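Tail fiber protein (Acinetobacter phage AM24, PDB 5W5P) serves as the tailspike of the phage, a trimeric fibre that probably recognises and cleaves the capsular polysaccharide of its Acinetobacter baumannii host. Local coordinates at the interface of chains A and B. Residues are numbered along the deposited sequence; one frame, centred on the assembly and turned at random. Chains: chain A/B, Tail fiber protein.

The interface of chains A and B. Residues chain A 206-208, 233, 266; chain B 135, 163, 203.
Parallel beta-helices, the stem fold of phage tailspikes, lie alongside one another in the trimer, and this patch joins turns of chain A to those of chain B. Its packed part centres on B:Leu163, whose CG stands anti to the backbone N (chi1 176°), carrying the branch toward chain A, while chi2 of 77° turns one methyl to the histidine and the other to a glycine carbonyl. CD1 meets the imidazole of A:His266 at CD2, 3.7 Å away, the two side chains crossing at about a right angle. The other methyl, CD2, packs against two main-chain segments, 3.5 Å from the carbonyl O of A:Gly233 and, more loosely, near A:Gly207 CA and the carbonyl O of A:Leu208. Both glycines have positive phi, and the main chain of each faces the leucine.

Beside this apolar contact, A:His266 and B:Glu203 meet tip to tip. The ring N-H at NE2 donates to the carboxylate OE1 over 2.8 Å; the bond is straight and lies in the ring plane, and it uses the anti lone pair of OE1, facing away from OE2. Ring and carboxylate are turned nearly perpendicular, 82° apart. The acid would be expected to favour a protonated, positively charged histidine.

On the looser side, the side chain of A:Arg206, bent at chi2 and chi3, crosses B:Glu203 at about a right angle and turns the edge of its guanidinium to OE2, but the ion pair is long, 4.0 Å from NH1 to OE2. Water 1, at the guanidinium edge, bridges these groups, 2.9 Å from A:Arg206 NH1 and 2.6 Å from B:Glu203 OE2. The glutamate is thus held at both oxygens, directly by the histidine and through solvent by the arginine. B:Arg135 is peripheral: its NH2 merely approaches A:Gly207 CA, while NH1 donates within chain B to the carbonyl O of B:Leu163, 2.7 Å away. That bond is bent, with the donor above the carbonyl plane, and may help steady the loop carrying the leucine.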
loop_
_atom_site.group_PDB
_atom_site.type_symbol
_atom_site.label_atom_id
_atom_site.label_comp_id
_atom_site.label_asym_id
_atom_site.label_seq_id
_atom_site.Cartn_x
_atom_site.Cartn_y
_atom_site.Cartn_z
ATOM N N ARG A 206 -18.291 -11.822 -6.066
ATOM C CA ARG A 206 -19.158 -11.147 -5.101
ATOM C C ARG A 206 -20.367 -12.016 -4.758
ATOM O O ARG A 206 -21.172 -12.350 -5.634
ATOM C CB ARG A 206 -19.610 -9.797 -5.659
ATOM C CG ARG A 206 -20.318 -8.895 -4.651
ATOM C CD ARG A 206 -19.352 -8.381 -3.595
ATOM N NE ARG A 206 -18.247 -7.631 -4.188
ATOM C CZ ARG A 206 -17.187 -7.195 -3.513
ATOM N NH1 ARG A 206 -17.085 -7.434 -2.213
ATOM N NH2 ARG A 206 -16.229 -6.519 -4.139
ATOM N N GLY A 207 -20.477 -12.401 -3.487
ATOM C CA GLY A 207 -21.610 -13.182 -3.028
ATOM C C GLY A 207 -21.645 -14.618 -3.501
ATOM O O GLY A 207 -22.728 -15.214 -3.550
ATOM N N LEU A 208 -20.493 -15.192 -3.851
ATOM C CA LEU A 208 -20.409 -16.546 -4.380
ATOM C C LEU A 208 -19.440 -17.378 -3.555
ATOM O O LEU A 208 -18.410 -16.882 -3.087
ATOM C CB LEU A 208 -19.942 -16.553 -5.835
ATOM C CG LEU A 208 -20.969 -16.211 -6.904
ATOM C CD1 LEU A 208 -20.296 -16.223 -8.261
ATOM C CD2 LEU A 208 -22.138 -17.189 -6.854
ATOM N N GLY A 233 -14.484 -10.545 -2.953
ATOM C CA GLY A 233 -15.674 -10.830 -2.179
ATOM C C GLY A 233 -16.142 -12.266 -2.185
ATOM O O GLY A 233 -17.232 -12.545 -1.674
ATOM N N HIS A 266 -12.099 -14.904 0.844
ATOM C CA HIS A 266 -11.961 -15.844 1.952
ATOM C C HIS A 266 -11.503 -17.180 1.362
ATOM O O HIS A 266 -12.315 -17.958 0.856
ATOM C CB HIS A 266 -13.280 -15.982 2.719
ATOM C CG HIS A 266 -13.849 -14.679 3.194
ATOM N ND1 HIS A 266 -13.777 -14.270 4.508
ATOM C CD2 HIS A 266 -14.511 -13.700 2.532
ATOM C CE1 HIS A 266 -14.364 -13.093 4.635
ATOM N NE2 HIS A 266 -14.818 -12.725 3.449
ATOM N N ARG B 135 -27.570 -13.970 5.679
ATOM C CA ARG B 135 -27.483 -13.040 4.550
ATOM C C ARG B 135 -28.711 -12.135 4.613
ATOM O O ARG B 135 -29.768 -12.456 4.065
ATOM C CB ARG B 135 -27.372 -13.790 3.230
ATOM C CG ARG B 135 -26.119 -14.652 3.148
ATOM C CD ARG B 135 -25.825 -15.128 1.746
ATOM N NE ARG B 135 -25.505 -14.038 0.826
ATOM C CZ ARG B 135 -24.308 -13.475 0.723
ATOM N NH1 ARG B 135 -23.314 -13.877 1.496
ATOM N NH2 ARG B 135 -24.103 -12.500 -0.147
ATOM N N LEU B 163 -20.534 -18.016 3.558
ATOM C CA LEU B 163 -20.161 -16.621 3.352
ATOM C C LEU B 163 -21.353 -15.777 3.764
ATOM O O LEU B 163 -22.401 -15.818 3.116
ATOM C CB LEU B 163 -19.764 -16.351 1.903
ATOM C CG LEU B 163 -19.443 -14.900 1.565
ATOM C CD1 LEU B 163 -18.066 -14.584 2.098
ATOM C CD2 LEU B 163 -19.466 -14.662 0.055
ATOM N N GLU B 203 -19.222 -10.191 5.476
ATOM C CA GLU B 203 -19.202 -8.890 4.817
ATOM C C GLU B 203 -20.334 -8.048 5.391
ATOM O O GLU B 203 -21.489 -8.481 5.395
ATOM C CB GLU B 203 -19.357 -9.030 3.301
ATOM C CG GLU B 203 -18.550 -10.169 2.686
ATOM C CD GLU B 203 -17.131 -9.759 2.341
ATOM O OE1 GLU B 203 -16.184 -10.357 2.888
ATOM O OE2 GLU B 203 -16.957 -8.828 1.529
HETATM O O HOH W 1 -18.770 -8.706 -0.287
#